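Local atomic coordinates of putative nucleolar GTP-binding protein 1 (Plasmodium falciparum, PDB entry 2QU8), a protein that binds GDP and is probably a nucleolar GTPase, although its role in the parasite is not established. Residues 147-152 / 179-184; 28-33 / 74-79. One frame throughout, in Å; residues are numbered along the deposited sequence.

Interaction 1 of 2, residues 147-152 / 179-184. With GDP (guanosine-5'-diphosphate), chain B.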
loop_
_atom_site.group_PDB
_atom_site.type_symbol
_atom_site.label_atom_id
_atom_site.label_comp_id
_atom_site.label_asym_id
_atom_site.label_seq_id
_atom_site.Cartn_x
_atom_site.Cartn_y
_atom_site.Cartn_z
ATOM N N ILE A 147 -1.502 -6.621 -1.762
ATOM C CA ILE A 147 -1.039 -7.225 -0.516
ATOM C C ILE A 147 0.328 -7.812 -0.797
ATOM O O ILE A 147 0.466 -8.714 -1.628
ATOM C CB ILE A 147 -1.981 -8.347 0.025
ATOM C CG1 ILE A 147 -3.428 -7.857 0.188
ATOM C CG2 ILE A 147 -1.437 -8.923 1.335
ATOM C CD1 ILE A 147 -3.660 -6.843 1.285
ATOM N N GLY A 148 1.342 -7.274 -0.126
ATOM C CA GLY A 148 2.697 -7.762 -0.293
ATOM C C GLY A 148 3.047 -8.753 0.793
ATOM O O GLY A 148 2.956 -8.435 1.980
ATOM N N PHE A 149 3.424 -9.961 0.396
ATOM C CA PHE A 149 3.949 -10.941 1.341
ATOM C C PHE A 149 5.462 -10.885 1.307
ATOM O O PHE A 149 6.094 -11.333 0.353
ATOM C CB PHE A 149 3.411 -12.342 1.052
ATOM C CG PHE A 149 1.924 -12.404 1.058
ATOM C CD1 PHE A 149 1.215 -12.488 -0.129
ATOM C CD2 PHE A 149 1.221 -12.308 2.255
ATOM C CE1 PHE A 149 -0.179 -12.516 -0.123
ATOM C CE2 PHE A 149 -0.167 -12.338 2.268
ATOM C CZ PHE A 149 -0.864 -12.439 1.076
ATOM N N ASN A 150 6.026 -10.293 2.353
ATOM C CA ASN A 150 7.449 -10.027 2.423
ATOM C C ASN A 150 8.202 -11.015 3.303
ATOM O O ASN A 150 7.602 -11.741 4.092
ATOM C CB ASN A 150 7.693 -8.595 2.915
ATOM C CG ASN A 150 9.082 -8.091 2.589
ATOM O OD1 ASN A 150 9.760 -8.639 1.724
ATOM N ND2 ASN A 150 9.510 -7.035 3.274
ATOM N N LYS A 151 9.526 -10.990 3.160
ATOM C CA LYS A 151 10.490 -11.817 3.902
ATOM C C LYS A 151 10.394 -13.306 3.558
ATOM O O LYS A 151 10.605 -14.165 4.416
ATOM C CB LYS A 151 10.436 -11.559 5.423
ATOM C CG LYS A 151 10.511 -10.072 5.811
ATOM C CD LYS A 151 11.035 -9.886 7.227
ATOM C CE LYS A 151 10.920 -8.427 7.668
ATOM N NZ LYS A 151 10.853 -8.317 9.163
ATOM N N ILE A 152 10.091 -13.596 2.291
ATOM C CA ILE A 152 9.992 -14.983 1.796
ATOM C C ILE A 152 11.321 -15.745 1.887
ATOM O O ILE A 152 11.342 -16.971 1.784
ATOM C CB ILE A 152 9.458 -15.056 0.337
ATOM C CG1 ILE A 152 10.415 -14.324 -0.614
ATOM C CG2 ILE A 152 8.022 -14.529 0.258
ATOM C CD1 ILE A 152 10.098 -14.471 -2.072
ATOM N N ILE A 179 -8.006 -6.074 -5.561
ATOM C CA ILE A 179 -6.836 -6.510 -4.808
ATOM C C ILE A 179 -5.981 -7.496 -5.589
ATOM O O ILE A 179 -6.508 -8.417 -6.214
ATOM C CB ILE A 179 -7.246 -7.122 -3.428
ATOM C CG1 ILE A 179 -7.392 -6.014 -2.384
ATOM C CG2 ILE A 179 -6.234 -8.172 -2.938
ATOM C CD1 ILE A 179 -7.248 -6.491 -0.949
ATOM N N LYS A 180 -4.662 -7.297 -5.544
ATOM C CA LYS A 180 -3.708 -8.282 -6.058
ATOM C C LYS A 180 -2.713 -8.710 -4.976
ATOM O O LYS A 180 -2.514 -7.996 -3.990
ATOM C CB LYS A 180 -2.960 -7.743 -7.291
ATOM C CG LYS A 180 -3.837 -7.426 -8.507
ATOM C CD LYS A 180 -4.662 -8.633 -8.961
ATOM C CE LYS A 180 -5.873 -8.205 -9.792
ATOM N NZ LYS A 180 -6.814 -9.344 -10.085
ATOM N N PHE A 181 -2.102 -9.879 -5.163
ATOM C CA PHE A 181 -1.088 -10.380 -4.239
ATOM C C PHE A 181 0.287 -10.314 -4.887
ATOM O O PHE A 181 0.403 -10.457 -6.104
ATOM C CB PHE A 181 -1.387 -11.825 -3.807
ATOM C CG PHE A 181 -2.628 -11.981 -2.951
ATOM C CD1 PHE A 181 -3.064 -10.961 -2.114
ATOM C CD2 PHE A 181 -3.329 -13.185 -2.944
ATOM C CE1 PHE A 181 -4.197 -11.114 -1.320
ATOM C CE2 PHE A 181 -4.462 -13.350 -2.146
ATOM C CZ PHE A 181 -4.897 -12.309 -1.334
ATOM N N SER A 182 1.318 -10.082 -4.073
ATOM C CA SER A 182 2.713 -10.095 -4.525
ATOM C C SER A 182 3.598 -10.634 -3.412
ATOM O O SER A 182 3.497 -10.186 -2.279
ATOM C CB SER A 182 3.197 -8.689 -4.890
ATOM O OG SER A 182 2.748 -8.278 -6.170
ATOM N N SER A 183 4.466 -11.582 -3.737
ATOM C CA SER A 183 5.428 -12.115 -2.771
ATOM C C SER A 183 6.839 -11.662 -3.116
ATOM O O SER A 183 7.215 -11.624 -4.289
ATOM C CB SER A 183 5.357 -13.644 -2.721
ATOM O OG SER A 183 4.044 -14.067 -2.395
ATOM N N PHE A 184 7.621 -11.323 -2.090
ATOM C CA PHE A 184 8.973 -10.819 -2.300
ATOM C C PHE A 184 9.843 -10.855 -1.054
ATOM O O PHE A 184 9.386 -11.178 0.050
ATOM C CB PHE A 184 8.960 -9.389 -2.880
ATOM C CG PHE A 184 8.084 -8.420 -2.125
ATOM C CD1 PHE A 184 8.589 -7.708 -1.027
ATOM C CD2 PHE A 184 6.764 -8.206 -2.516
ATOM C CE1 PHE A 184 7.784 -6.812 -0.324
ATOM C CE2 PHE A 184 5.947 -7.307 -1.820
ATOM C CZ PHE A 184 6.462 -6.606 -0.719
HETATM P PB GDP B . 9.580 -1.058 8.313
HETATM O O1B GDP B . 9.656 -0.647 9.774
HETATM O O2B GDP B . 8.166 -1.470 8.005
HETATM O O3B GDP B . 9.936 0.153 7.511
HETATM O O3A GDP B . 10.569 -2.287 8.030
HETATM P PA GDP B . 12.151 -2.146 7.708
HETATM O O1A GDP B . 12.781 -1.111 8.623
HETATM O O2A GDP B . 12.374 -1.798 6.269
HETATM O "O5'" GDP B . 12.643 -3.624 8.067
HETATM C "C5'" GDP B . 12.636 -4.069 9.432
HETATM C "C4'" GDP B . 13.691 -5.146 9.642
HETATM O "O4'" GDP B . 13.458 -6.221 8.722
HETATM C "C3'" GDP B . 15.094 -4.638 9.337
HETATM O "O3'" GDP B . 16.017 -5.254 10.234
HETATM C "C2'" GDP B . 15.342 -5.121 7.926
HETATM O "O2'" GDP B . 16.734 -5.224 7.627
HETATM C "C1'" GDP B . 14.623 -6.457 7.929
HETATM N N9 GDP B . 14.146 -6.912 6.609
HETATM C C8 GDP B . 13.628 -6.127 5.642
HETATM N N7 GDP B . 13.265 -6.871 4.569
HETATM C C5 GDP B . 13.550 -8.158 4.852
HETATM C C6 GDP B . 13.408 -9.458 4.156
HETATM O O6 GDP B . 12.922 -9.501 3.002
HETATM N N1 GDP B . 13.827 -10.568 4.790
HETATM C C2 GDP B . 14.355 -10.538 6.032
HETATM N N2 GDP B . 14.747 -11.704 6.608
HETATM N N3 GDP B . 14.502 -9.377 6.729
HETATM C C4 GDP B . 14.122 -8.180 6.203
#
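Ile147 and Phe181, Gly148 and Ser182, and Phe149 and Ser183 pair as neighbours on parallel strands whose axes approach to 4.6 Å at 18°, joined by backbone bonds such as Phe149 N to Ser182 O at 2.7 Å. On the face carrying Ile147 and Phe149, the edge of the Phe149 ring, led by CE1, meets the face of Phe181 in a T-shaped stack, planes at 66°. Ile147 lies alongside Phe181 and fills its ring edge, CB 3.5 Å from CD1; Ile168 of helix 162-174 touches both phenylalanines. On the other face of the sheet Gly148 has no side chain, which lets the Phe184 ring come close to its backbone, CE2 3.6 Å from Gly148 CA. Phe184 reaches this place because CG sits between its backbone N and carbonyl carbon (chi1 51°), turning the ring back over the neighbouring strand. The end of the strand and the turn after it carry Asn150 and Lys151 of the nucleotide pocket, in an Asn-Lys-x-Asp sequence, the guanine-recognition motif of P-loop GTPases. Asn150 ND2 is hydrogen-bonded to Val40 O and Thr186 OG1, while OD1 accepts a weak bond from Lys151 N at 2.8 Å. The long, flexible alkyl chain of Lys151 suits a flat base: it runs extended over one face of the guanine, CG 3.4 Å from GDP C6, and delivers NZ to Asn39 O, a salt bridge with Asp117 and a weak bond to the ribose O4'.

Interaction 2 of 2, residues 28-33 / 74-79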
loop_
_atom_site.group_PDB
_atom_site.type_symbol
_atom_site.label_atom_id
_atom_site.label_comp_id
_atom_site.label_asym_id
_atom_site.label_seq_id
_atom_site.Cartn_x
_atom_site.Cartn_y
_atom_site.Cartn_z
ATOM N N HIS A 28 -1.363 14.787 -6.918
ATOM C CA HIS A 28 -1.719 14.393 -8.281
ATOM C C HIS A 28 -0.764 13.362 -8.896
ATOM O O HIS A 28 -1.135 12.650 -9.834
ATOM C CB HIS A 28 -1.804 15.631 -9.183
ATOM C CG HIS A 28 -2.617 16.753 -8.607
ATOM N ND1 HIS A 28 -3.990 16.809 -8.710
ATOM C CD2 HIS A 28 -2.245 17.874 -7.939
ATOM C CE1 HIS A 28 -4.431 17.909 -8.122
ATOM N NE2 HIS A 28 -3.392 18.574 -7.649
ATOM N N LYS A 29 0.455 13.272 -8.367
ATOM C CA LYS A 29 1.442 12.316 -8.873
ATOM C C LYS A 29 1.022 10.888 -8.527
ATOM O O LYS A 29 0.562 10.623 -7.422
ATOM C CB LYS A 29 2.842 12.615 -8.309
ATOM C CG LYS A 29 4.007 11.994 -9.109
ATOM C CD LYS A 29 5.362 12.179 -8.416
ATOM C CE LYS A 29 6.535 12.023 -9.384
ATOM N NZ LYS A 29 7.869 11.879 -8.690
ATOM N N LYS A 30 1.179 9.976 -9.484
ATOM C CA LYS A 30 0.959 8.551 -9.242
ATOM C C LYS A 30 1.780 8.091 -8.032
ATOM O O LYS A 30 2.988 8.326 -7.962
ATOM C CB LYS A 30 1.313 7.735 -10.482
ATOM C CG LYS A 30 0.450 8.055 -11.696
ATOM C CD LYS A 30 0.811 7.179 -12.890
ATOM C CE LYS A 30 2.117 7.597 -13.529
ATOM N NZ LYS A 30 2.065 9.005 -14.036
ATOM N N THR A 31 1.110 7.449 -7.080
ATOM C CA THR A 31 1.721 7.143 -5.795
ATOM C C THR A 31 1.474 5.711 -5.338
ATOM O O THR A 31 0.353 5.202 -5.427
ATOM C CB THR A 31 1.177 8.104 -4.690
ATOM O OG1 THR A 31 1.404 9.465 -5.070
ATOM C CG2 THR A 31 1.837 7.839 -3.325
ATOM N N ILE A 32 2.517 5.072 -4.826
ATOM C CA ILE A 32 2.329 3.885 -3.999
ATOM C C ILE A 32 2.331 4.315 -2.520
ATOM O O ILE A 32 3.282 4.927 -2.034
ATOM C CB ILE A 32 3.392 2.793 -4.280
ATOM C CG1 ILE A 32 3.325 2.341 -5.750
ATOM C CG2 ILE A 32 3.184 1.591 -3.379
ATOM C CD1 ILE A 32 4.547 1.548 -6.175
ATOM N N ILE A 33 1.244 4.017 -1.824
ATOM C CA ILE A 33 1.132 4.321 -0.402
ATOM C C ILE A 33 1.480 3.070 0.377
ATOM O O ILE A 33 0.757 2.078 0.308
ATOM C CB ILE A 33 -0.300 4.795 -0.043
ATOM C CG1 ILE A 33 -0.651 6.043 -0.859
ATOM C CG2 ILE A 33 -0.433 5.040 1.487
ATOM C CD1 ILE A 33 -2.158 6.272 -1.049
ATOM N N LYS A 74 8.369 2.918 -16.920
ATOM C CA LYS A 74 7.783 2.978 -18.259
ATOM C C LYS A 74 7.385 4.411 -18.614
ATOM O O LYS A 74 6.221 4.698 -18.912
ATOM C CB LYS A 74 6.601 2.005 -18.375
ATOM C CG LYS A 74 6.926 0.553 -17.977
ATOM C CD LYS A 74 7.889 -0.129 -18.962
ATOM C CE LYS A 74 8.006 -1.626 -18.664
ATOM N NZ LYS A 74 8.395 -2.436 -19.859
ATOM N N LEU A 75 8.379 5.300 -18.542
ATOM C CA LEU A 75 8.272 6.721 -18.928
ATOM C C LEU A 75 7.375 7.579 -18.028
ATOM O O LEU A 75 7.186 8.768 -18.282
ATOM C CB LEU A 75 7.870 6.865 -20.405
ATOM C CG LEU A 75 8.752 6.143 -21.431
ATOM C CD1 LEU A 75 8.229 6.377 -22.837
ATOM C CD2 LEU A 75 10.213 6.579 -21.308
ATOM N N ASN A 76 6.835 6.971 -16.977
ATOM C CA ASN A 76 5.975 7.666 -16.035
ATOM C C ASN A 76 6.669 7.871 -14.699
ATOM O O ASN A 76 7.448 7.033 -14.260
ATOM C CB ASN A 76 4.667 6.902 -15.835
ATOM C CG ASN A 76 3.802 6.886 -17.077
ATOM O OD1 ASN A 76 2.944 7.746 -17.258
ATOM N ND2 ASN A 76 4.029 5.905 -17.948
ATOM N N LYS A 77 6.380 8.995 -14.059
ATOM C CA LYS A 77 7.001 9.333 -12.781
ATOM C C LYS A 77 6.118 8.932 -11.596
ATOM O O LYS A 77 4.915 9.210 -11.568
ATOM C CB LYS A 77 7.361 10.819 -12.737
ATOM C CG LYS A 77 8.538 11.196 -13.644
ATOM C CD LYS A 77 8.979 12.638 -13.425
ATOM C CE LYS A 77 9.768 12.807 -12.129
ATOM N NZ LYS A 77 9.782 14.241 -11.670
ATOM N N TYR A 78 6.731 8.270 -10.620
ATOM C CA TYR A 78 6.015 7.788 -9.446
ATOM C C TYR A 78 6.626 8.299 -8.152
ATOM O O TYR A 78 7.820 8.585 -8.080
ATOM C CB TYR A 78 6.012 6.260 -9.420
ATOM C CG TYR A 78 5.165 5.611 -10.496
ATOM C CD1 TYR A 78 3.838 5.271 -10.248
ATOM C CD2 TYR A 78 5.696 5.326 -11.756
ATOM C CE1 TYR A 78 3.051 4.681 -11.231
ATOM C CE2 TYR A 78 4.916 4.723 -12.750
ATOM C CZ TYR A 78 3.599 4.407 -12.479
ATOM O OH TYR A 78 2.818 3.818 -13.454
ATOM N N GLN A 79 5.788 8.412 -7.131
ATOM C CA GLN A 79 6.286 8.539 -5.772
ATOM C C GLN A 79 5.840 7.348 -4.929
ATOM O O GLN A 79 4.854 6.684 -5.236
ATOM C CB GLN A 79 5.880 9.870 -5.146
ATOM C CG GLN A 79 4.386 10.132 -5.097
ATOM C CD GLN A 79 4.055 11.596 -4.845
ATOM O OE1 GLN A 79 4.928 12.463 -4.911
ATOM N NE2 GLN A 79 2.787 11.876 -4.559
HETATM O O HOH W 1 2.742 10.758 -11.978
#
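One face of the Tyr78 ring receives Lys30, whose CE stands 4.0 Å from the centroid in a CH-pi contact, displaced toward the rim; Lys30 CB meets the ring at CD1. Phe71 is a further ring neighbour, nearly parallel to Tyr78, and the hydroxyl bonds to Lys204 of helix 192-222. The bend at chi3 (-74°) puts Lys30 CE over the ring and 3.5 Å from Asn76 CB; the bend at chi4 (-60°) then turns NZ to a water, any cation-pi attraction being long and weak at most. This water accepts from both N and NZ of Lys30 and donates to Lys77 O, bridging the two residues. Thr31 and Gln79 pair in parallel: Gln79 N bonds to Lys30 O, and Ile32 N to Gln79 O at 2.9 Å. The same two residues join through their side chains. Gln79 is long enough to reach across with NE2, giving Thr31 OG1 a hydrogen bond of 2.8 Å, close to its amide plane; the hydroxyl donates to Lys29 O, and NE2 also serves Asn26 O. The two bonds of NE2 would hold the amide's rotation, whereas Lys29 NZ, weakly bonded to Tyr78 O and 4.3 Å from Lys77 NZ, probably feels some charge repulsion.

In the fold
From the N terminus the chain enters strand 30-35, runs through the probable P-loop into helix 42-49, and forms strands 54-57 and 66-73 before 76-82 returns beside the first strand; there interaction 2 closes its loop. The chain then crosses to strand 110-117 and on to 145-150, from which helix 162-174 leads to 179-183 in a beta-alpha-beta crossover closed by interaction 1. The two loops follow one another in series, neither nesting nor crossing. Both contacts belong to one mixed sheet, interaction 1 at the 179-183 edge and interaction 2 between 76-82 and 30-35, with centres 20 Å apart. Helix 192-222 packs against side chains of both.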